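Local coordinates for PKS (Streptomyces albus, PDB 4OQJ), which acts as a ketosynthase domain of the "AT-less" type I polyketide synthase for oxazolomycin, probably joining acyl units carried on acyl carrier proteins by decarboxylative condensation, at the interface of chains A and B. Residues are numbered along the deposited sequence; one frame, centred on the assembly and turned at random. Chains: chain A/B, PKS.

Contact 1: the interface of chains A and B. Residues chain A 140, 142, 145-146, 225; chain B 152-153, 160.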
loop_
_atom_site.group_PDB
_atom_site.type_symbol
_atom_site.label_atom_id
_atom_site.label_comp_id
_atom_site.label_asym_id
_atom_site.label_seq_id
_atom_site.Cartn_x
_atom_site.Cartn_y
_atom_site.Cartn_z
ATOM N N LEU A 140 9.809 -8.622 -9.669
ATOM C CA LEU A 140 10.482 -8.015 -10.798
ATOM C C LEU A 140 9.915 -8.570 -12.097
ATOM O O LEU A 140 9.823 -9.783 -12.251
ATOM C CB LEU A 140 11.983 -8.297 -10.724
ATOM C CG LEU A 140 12.815 -7.837 -11.918
ATOM C CD1 LEU A 140 12.851 -6.300 -12.015
ATOM C CD2 LEU A 140 14.230 -8.404 -11.806
ATOM N N THR A 142 10.519 -9.762 -15.188
ATOM C CA THR A 142 11.551 -10.202 -16.115
ATOM C C THR A 142 10.935 -10.566 -17.472
ATOM O O THR A 142 11.648 -10.692 -18.457
ATOM C CB THR A 142 12.347 -11.403 -15.548
ATOM O OG1 THR A 142 11.446 -12.393 -15.028
ATOM C CG2 THR A 142 13.292 -10.933 -14.411
ATOM N N LEU A 145 11.369 -7.337 -19.332
ATOM C CA LEU A 145 12.780 -7.101 -19.600
ATOM C C LEU A 145 13.355 -8.085 -20.623
ATOM O O LEU A 145 14.119 -7.686 -21.493
ATOM C CB LEU A 145 13.578 -7.174 -18.291
ATOM C CG LEU A 145 13.291 -6.067 -17.275
ATOM C CD1 LEU A 145 13.989 -6.337 -15.926
ATOM C CD2 LEU A 145 13.725 -4.734 -17.846
ATOM N N HIS A 146 13.005 -9.367 -20.508
ATOM C CA HIS A 146 13.542 -10.395 -21.412
ATOM C C HIS A 146 12.672 -10.576 -22.655
ATOM O O HIS A 146 13.075 -10.223 -23.759
ATOM C CB HIS A 146 13.668 -11.746 -20.708
ATOM C CG HIS A 146 14.580 -11.746 -19.517
ATOM N ND1 HIS A 146 14.886 -12.896 -18.822
ATOM C CD2 HIS A 146 15.245 -10.743 -18.893
ATOM C CE1 HIS A 146 15.700 -12.605 -17.824
ATOM N NE2 HIS A 146 15.934 -11.307 -17.845
ATOM N N ASP A 225 12.456 -16.808 -16.802
ATOM C CA ASP A 225 13.390 -17.865 -17.199
ATOM C C ASP A 225 13.468 -19.006 -16.175
ATOM O O ASP A 225 14.515 -19.648 -16.023
ATOM C CB ASP A 225 14.793 -17.286 -17.457
ATOM C CG ASP A 225 15.392 -16.601 -16.237
ATOM O OD1 ASP A 225 14.857 -16.766 -15.116
ATOM O OD2 ASP A 225 16.407 -15.889 -16.402
ATOM N N TYR B 152 21.324 -4.811 -18.813
ATOM C CA TYR B 152 20.667 -5.873 -18.048
ATOM C C TYR B 152 20.736 -7.248 -18.733
ATOM O O TYR B 152 21.133 -8.233 -18.113
ATOM C CB TYR B 152 19.195 -5.527 -17.782
ATOM C CG TYR B 152 18.528 -6.521 -16.848
ATOM C CD1 TYR B 152 17.927 -7.679 -17.332
ATOM C CD2 TYR B 152 18.524 -6.309 -15.477
ATOM C CE1 TYR B 152 17.337 -8.594 -16.468
ATOM C CE2 TYR B 152 17.939 -7.214 -14.613
ATOM C CZ TYR B 152 17.348 -8.353 -15.114
ATOM O OH TYR B 152 16.772 -9.248 -14.246
ATOM N N ARG B 153 20.339 -7.322 -19.998
ATOM C CA ARG B 153 20.201 -8.621 -20.656
ATOM C C ARG B 153 21.541 -9.304 -20.947
ATOM O O ARG B 153 21.577 -10.510 -21.173
ATOM C CB ARG B 153 19.402 -8.479 -21.953
ATOM C CG ARG B 153 17.938 -8.909 -21.813
ATOM C CD ARG B 153 17.049 -8.254 -22.857
ATOM N NE ARG B 153 17.066 -6.806 -22.681
ATOM C CZ ARG B 153 17.459 -5.922 -23.594
ATOM N NH1 ARG B 153 17.848 -6.301 -24.807
ATOM N NH2 ARG B 153 17.440 -4.634 -23.289
ATOM N N ARG B 160 22.724 -8.152 -12.459
ATOM C CA ARG B 160 21.276 -8.053 -12.591
ATOM C C ARG B 160 20.620 -7.811 -11.232
ATOM O O ARG B 160 19.714 -6.988 -11.101
ATOM C CB ARG B 160 20.718 -9.318 -13.237
ATOM C CG ARG B 160 20.963 -9.379 -14.738
ATOM C CD ARG B 160 20.405 -10.643 -15.339
ATOM N NE ARG B 160 20.546 -10.648 -16.790
ATOM C CZ ARG B 160 19.960 -11.530 -17.591
ATOM N NH1 ARG B 160 19.187 -12.485 -17.086
ATOM N NH2 ARG B 160 20.146 -11.458 -18.900
HETATM O O HOH W 1 15.601 -5.055 -21.275
#

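Contact 2: the interface of chains A and B. Residues chain A 139-140, 168-170, 190; chain B 139-140, 168-170.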
loop_
_atom_site.group_PDB
_atom_site.type_symbol
_atom_site.label_atom_id
_atom_site.label_comp_id
_atom_site.label_asym_id
_atom_site.label_seq_id
_atom_site.Cartn_x
_atom_site.Cartn_y
_atom_site.Cartn_z
ATOM N N GLY A 139 6.546 -9.628 -8.400
ATOM C CA GLY A 139 7.987 -9.496 -8.391
ATOM C C GLY A 139 8.492 -8.758 -9.602
ATOM O O GLY A 139 7.717 -8.296 -10.423
ATOM N N LEU A 140 9.809 -8.622 -9.669
ATOM C CA LEU A 140 10.482 -8.015 -10.798
ATOM C C LEU A 140 9.915 -8.570 -12.097
ATOM O O LEU A 140 9.823 -9.783 -12.251
ATOM C CB LEU A 140 11.983 -8.297 -10.724
ATOM C CG LEU A 140 12.815 -7.837 -11.918
ATOM C CD1 LEU A 140 12.851 -6.300 -12.015
ATOM C CD2 LEU A 140 14.230 -8.404 -11.806
ATOM N N ASP A 168 3.329 -3.076 -16.008
ATOM C CA ASP A 168 3.854 -2.333 -14.870
ATOM C C ASP A 168 3.192 -2.838 -13.575
ATOM O O ASP A 168 2.055 -3.331 -13.584
ATOM C CB ASP A 168 3.658 -0.834 -15.072
ATOM C CG ASP A 168 4.727 -0.010 -14.362
ATOM O OD1 ASP A 168 5.737 -0.603 -13.921
ATOM O OD2 ASP A 168 4.570 1.222 -14.269
ATOM N N LYS A 169 3.926 -2.757 -12.469
ATOM C CA LYS A 169 3.471 -3.305 -11.179
ATOM C C LYS A 169 2.112 -2.756 -10.759
ATOM O O LYS A 169 1.317 -3.454 -10.126
ATOM C CB LYS A 169 4.494 -2.992 -10.079
ATOM C CG LYS A 169 5.864 -3.579 -10.330
ATOM C CD LYS A 169 6.351 -4.414 -9.150
ATOM C CE LYS A 169 7.712 -5.002 -9.448
ATOM N NZ LYS A 169 8.301 -5.666 -8.263
ATOM N N ASP A 170 1.878 -1.497 -11.115
ATOM C CA ASP A 170 0.667 -0.757 -10.758
ATOM C C ASP A 170 -0.611 -1.457 -11.139
ATOM O O ASP A 170 -1.665 -1.133 -10.594
ATOM C CB ASP A 170 0.620 0.610 -11.445
ATOM C CG ASP A 170 1.824 1.447 -11.178
ATOM O OD1 ASP A 170 2.944 0.960 -11.428
ATOM O OD2 ASP A 170 1.650 2.610 -10.723
ATOM N N ASN A 190 4.245 -3.170 -2.653
ATOM C CA ASN A 190 5.505 -3.855 -2.891
ATOM C C ASN A 190 6.559 -3.481 -1.842
ATOM O O ASN A 190 6.852 -2.304 -1.664
ATOM C CB ASN A 190 6.017 -3.501 -4.285
ATOM C CG ASN A 190 5.295 -4.252 -5.373
ATOM O OD1 ASN A 190 4.364 -3.735 -6.001
ATOM N ND2 ASN A 190 5.710 -5.494 -5.594
ATOM N N GLY B 139 6.778 5.998 -11.144
ATOM C CA GLY B 139 6.199 5.631 -12.419
ATOM C C GLY B 139 6.983 4.542 -13.100
ATOM O O GLY B 139 7.947 4.029 -12.555
ATOM N N LEU B 140 6.521 4.174 -14.286
ATOM C CA LEU B 140 7.189 3.201 -15.125
ATOM C C LEU B 140 8.680 3.504 -15.181
ATOM O O LEU B 140 9.060 4.639 -15.450
ATOM C CB LEU B 140 6.599 3.235 -16.535
ATOM C CG LEU B 140 7.292 2.360 -17.577
ATOM C CD1 LEU B 140 7.106 0.864 -17.262
ATOM C CD2 LEU B 140 6.747 2.689 -18.967
ATOM N N ASP B 168 13.812 -1.594 -9.137
ATOM C CA ASP B 168 12.452 -2.109 -9.051
ATOM C C ASP B 168 11.611 -1.195 -8.141
ATOM O O ASP B 168 12.135 -0.535 -7.232
ATOM C CB ASP B 168 12.457 -3.556 -8.568
ATOM C CG ASP B 168 11.267 -4.346 -9.099
ATOM O OD1 ASP B 168 10.581 -3.842 -10.017
ATOM O OD2 ASP B 168 11.033 -5.473 -8.620
ATOM N N LYS B 169 10.313 -1.122 -8.418
ATOM C CA LYS B 169 9.405 -0.202 -7.709
ATOM C C LYS B 169 9.447 -0.393 -6.197
ATOM O O LYS B 169 9.292 0.564 -5.436
ATOM C CB LYS B 169 7.963 -0.402 -8.195
ATOM C CG LYS B 169 7.770 -0.135 -9.670
ATOM C CD LYS B 169 6.653 0.872 -9.926
ATOM C CE LYS B 169 6.506 1.129 -11.409
ATOM N NZ LYS B 169 5.316 1.956 -11.713
ATOM N N ASP B 170 9.647 -1.643 -5.791
ATOM C CA ASP B 170 9.657 -2.056 -4.388
ATOM C C ASP B 170 10.608 -1.266 -3.527
ATOM O O ASP B 170 10.458 -1.262 -2.306
ATOM C CB ASP B 170 10.070 -3.522 -4.236
ATOM C CG ASP B 170 9.228 -4.457 -5.034
ATOM O OD1 ASP B 170 9.112 -4.244 -6.257
ATOM O OD2 ASP B 170 8.683 -5.425 -4.436
#

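Contact 3: the interface of chains A and B. Residues chain A 170, 187-190, 202; chain B 187-191, 198, 202.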
loop_
_atom_site.group_PDB
_atom_site.type_symbol
_atom_site.label_atom_id
_atom_site.label_comp_id
_atom_site.label_asym_id
_atom_site.label_seq_id
_atom_site.Cartn_x
_atom_site.Cartn_y
_atom_site.Cartn_z
ATOM N N ASP A 170 1.878 -1.497 -11.115
ATOM C CA ASP A 170 0.667 -0.757 -10.758
ATOM C C ASP A 170 -0.611 -1.457 -11.139
ATOM O O ASP A 170 -1.665 -1.133 -10.594
ATOM C CB ASP A 170 0.620 0.610 -11.445
ATOM C CG ASP A 170 1.824 1.447 -11.178
ATOM O OD1 ASP A 170 2.944 0.960 -11.428
ATOM O OD2 ASP A 170 1.650 2.610 -10.723
ATOM N N VAL A 187 -5.000 -1.803 -4.694
ATOM C CA VAL A 187 -3.714 -1.159 -4.532
ATOM C C VAL A 187 -2.580 -2.156 -4.746
ATOM O O VAL A 187 -2.574 -3.241 -4.159
ATOM C CB VAL A 187 -3.587 -0.530 -3.120
ATOM C CG1 VAL A 187 -2.264 0.229 -2.967
ATOM C CG2 VAL A 187 -4.752 0.411 -2.856
ATOM N N SER A 188 -1.627 -1.800 -5.593
ATOM C CA SER A 188 -0.418 -2.610 -5.706
ATOM C C SER A 188 0.568 -2.165 -4.638
ATOM O O SER A 188 0.891 -0.981 -4.511
ATOM C CB SER A 188 0.200 -2.523 -7.095
ATOM O OG SER A 188 -0.732 -3.002 -8.053
ATOM N N THR A 189 0.992 -3.134 -3.837
ATOM C CA THR A 189 1.842 -2.896 -2.681
ATOM C C THR A 189 3.078 -3.773 -2.818
ATOM O O THR A 189 2.978 -4.982 -3.084
ATOM C CB THR A 189 1.093 -3.204 -1.369
ATOM O OG1 THR A 189 1.034 -4.607 -1.182
ATOM C CG2 THR A 189 -0.336 -2.682 -1.420
ATOM N N ASN A 190 4.245 -3.170 -2.653
ATOM C CA ASN A 190 5.505 -3.855 -2.891
ATOM C C ASN A 190 6.559 -3.481 -1.842
ATOM O O ASN A 190 6.852 -2.304 -1.664
ATOM C CB ASN A 190 6.017 -3.501 -4.285
ATOM C CG ASN A 190 5.295 -4.252 -5.373
ATOM O OD1 ASN A 190 4.364 -3.735 -6.001
ATOM N ND2 ASN A 190 5.710 -5.494 -5.594
ATOM N N LEU A 202 -2.128 -4.366 5.275
ATOM C CA LEU A 202 -2.910 -3.232 4.782
ATOM C C LEU A 202 -4.368 -3.629 4.528
ATOM O O LEU A 202 -5.274 -2.826 4.759
ATOM C CB LEU A 202 -2.287 -2.644 3.517
ATOM C CG LEU A 202 -0.903 -2.017 3.732
ATOM C CD1 LEU A 202 -0.300 -1.630 2.394
ATOM C CD2 LEU A 202 -0.974 -0.812 4.673
ATOM N N VAL B 187 6.473 1.402 2.532
ATOM C CA VAL B 187 5.728 0.610 1.576
ATOM C C VAL B 187 5.661 1.317 0.227
ATOM O O VAL B 187 5.308 2.496 0.149
ATOM C CB VAL B 187 4.290 0.338 2.088
ATOM C CG1 VAL B 187 3.520 -0.571 1.124
ATOM C CG2 VAL B 187 4.334 -0.297 3.470
ATOM N N SER B 188 6.009 0.607 -0.835
ATOM C CA SER B 188 5.789 1.147 -2.173
ATOM C C SER B 188 4.367 0.821 -2.602
ATOM O O SER B 188 3.930 -0.332 -2.560
ATOM C CB SER B 188 6.802 0.615 -3.177
ATOM O OG SER B 188 8.109 0.992 -2.769
ATOM N N THR B 189 3.642 1.871 -2.960
ATOM C CA THR B 189 2.227 1.788 -3.288
ATOM C C THR B 189 2.030 2.382 -4.675
ATOM O O THR B 189 2.514 3.486 -4.973
ATOM C CB THR B 189 1.370 2.533 -2.245
ATOM O OG1 THR B 189 1.460 3.927 -2.476
ATOM C CG2 THR B 189 1.872 2.264 -0.833
ATOM N N ASN B 190 1.335 1.650 -5.532
ATOM C CA ASN B 190 1.188 2.032 -6.927
ATOM C C ASN B 190 -0.230 1.757 -7.443
ATOM O O ASN B 190 -0.702 0.628 -7.358
ATOM C CB ASN B 190 2.201 1.263 -7.770
ATOM C CG ASN B 190 3.592 1.831 -7.664
ATOM O OD1 ASN B 190 4.430 1.339 -6.899
ATOM N ND2 ASN B 190 3.845 2.891 -8.423
ATOM N N THR B 191 -0.882 2.795 -7.972
ATOM C CA THR B 191 -2.196 2.672 -8.598
ATOM C C THR B 191 -2.261 3.583 -9.819
ATOM O O THR B 191 -3.287 4.199 -10.099
ATOM C CB THR B 191 -3.333 3.044 -7.608
ATOM O OG1 THR B 191 -3.174 4.402 -7.180
ATOM C CG2 THR B 191 -3.294 2.134 -6.376
ATOM N N VAL B 198 -3.653 7.849 -3.055
ATOM C CA VAL B 198 -3.714 6.546 -2.391
ATOM C C VAL B 198 -2.608 6.449 -1.332
ATOM O O VAL B 198 -2.856 5.987 -0.221
ATOM C CB VAL B 198 -3.610 5.386 -3.404
ATOM C CG1 VAL B 198 -3.555 4.034 -2.696
ATOM C CG2 VAL B 198 -4.800 5.418 -4.372
ATOM N N LEU B 202 -3.251 5.831 2.616
ATOM C CA LEU B 202 -2.697 4.759 3.443
ATOM C C LEU B 202 -1.844 5.321 4.586
ATOM O O LEU B 202 -1.846 4.766 5.686
ATOM C CB LEU B 202 -1.883 3.780 2.599
ATOM C CG LEU B 202 -2.710 3.001 1.568
ATOM C CD1 LEU B 202 -1.788 2.199 0.668
ATOM C CD2 LEU B 202 -3.743 2.097 2.246
HETATM O O HOH W 2 3.755 -1.027 -5.583
#

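Contact 1: the interface of chains A and B
With CG anti to the backbone N (chi1 -173°), B:Tyr152 leaves helix 149-153 and points its phenol at chain A, while A:His146 holds CG anti to its carbonyl carbon (chi1 -60°) and turns its imidazole toward the ring's rim. The two side chains cross at about a right angle and meet edge to edge: A:His146 NE2 lies in the plane of the tyrosine ring, 3.4 Å from B:Tyr152 CE1. The phenol is sandwiched between the chains. Methyl CD1 of A:Leu145 sits over the rim of one face, 4.0 Å from B:Tyr152 CZ, and B:Arg160 CG of its own chain lies against the opposite face. At the tip, the phenol oxygen B:Tyr152 OH meets A:Leu140 CD2 at 3.6 Å. B:Arg160, extended from CG to NE, approaches the imidazole tip to tip with the planes 48° apart; B:Arg160 NH1 stands 3.5 Å from A:His146 NE2. The B:Arg160 guanidinium is fixed within chain B by hydrogen bonds, B:Arg160 NE to B:Tyr152 O at 2.8 Å and B:Arg160 NH2 to B:Arg153 O, which probably steadies the end of helix 149-153. Apolar and van der Waals contact thus dominates this patch of the ketosynthase dimer interface. Beside it, water 1 bridges the chains, 3.0 Å from the carbonyl A:Leu145 O and 2.7 Å from NE of the poorly ordered B:Arg153.

Contact 2: the interface of chains A and B
The carboxylate of B:Asp168 is held between two groups of chain A: A:Lys169 NZ approaches OD2 obliquely from above one side of the plane, and A:Leu140 CD1 caps the other face, over CG, with A:Leu140 CA 3.4 Å from B:Asp168 OD2. B:Asp170 receives its two donors in different ways. B:Asp170 OD1 takes A:Lys169 NZ on its syn lone pair, the side of the other oxygen, whereas A:Asn190 ND2 comes to B:Asp170 OD2 from above the carboxylate plane at 3.2 Å, with amide and carboxylate turned 63° apart. Each ammonium is therefore gripped by two carboxylates of the partner, in salt bridges of 2.6 Å from A:Lys169 NZ to B:Asp170 OD1 and 2.8 Å from A:Lys169 NZ to B:Asp168 OD2. The two-fold repeats the pair with B:Lys169, A:Asp170 and A:Asp168. Both lysines set CG anti to the carbonyl carbon (chi1 -61°), bend at chi2 (-126°) and then run straight to NZ. They slide past each other in opposite directions, A:Lys169 CG and B:Lys169 CG 4.0 Å apart, and each crosses the partner's two aspartates at about a right angle. Four carboxylates around two ammonium groups probably keep the lysines charged, and this reciprocal clasp ties the two ketosynthase subunits together across the dimer axis.

Contact 3: the interface of chains A and B
Strands 186-190 of the two chains lie antiparallel across the two-fold, A:Thr189 paired with B:Thr189, and join their sheets in the manner typical of thiolase-fold ketosynthase dimers. This is the close-fitting part. B:Asn190 N gives a hydrogen bond of 2.9 Å to A:Ser188 O, in the carbonyl plane and 154° at the hydrogen; A:Ser188 N returns one of 3.1 Å to B:Asn190 O, from above that carbonyl's plane. The twin pair completes the ladder. On one side of it, A:Val187 holds CG1 anti to the backbone N (chi1 -177°) and directs both methyls at chain B: CG2 meets B:Val198 CG1 tip to tip at 3.8 Å, while B:Thr191 crosses obliquely, its CG2 3.8 Å from A:Val187 CA. Packing is looser farther along helix 195-209, where A:Leu202 CD1 and B:Val187 CG1 approach tip to tip at 4.2 Å. On the asparagine side an ordered water mediates between the chains. In A:Asn190 and B:Asn190, chi1 (-77°) places the amide and chi2 turns OD1 to this water; B:Asn190 ND2 bonds A:Asp170 OD2. Water 2 bridges the subunits, 2.8 Å from A:Asn190 OD1 and 2.8 Å from B:Asn190 OD1, with weaker contacts to A:Ser188 O and B:Ser188 O.

The C-alpha centres of contact 2 and contact 3 lie about 10 Å apart, those of contact 1 and contact 2 about 13 Å, and those of contact 1 and contact 3 about 23 Å. A:Leu140 belongs to both contact 1 and contact 2, while A:Asp170 and A:Asn190 link contact 2 to contact 3, connecting the charged cluster to the strand pairing. Contacts 2 and 3 straddle the two-fold; contact 1 lies farther out, so its twin is a separate patch. Polar pairing near the axis and largely apolar contact at the flank probably form one continuous interface, consistent with a ketosynthase homodimer.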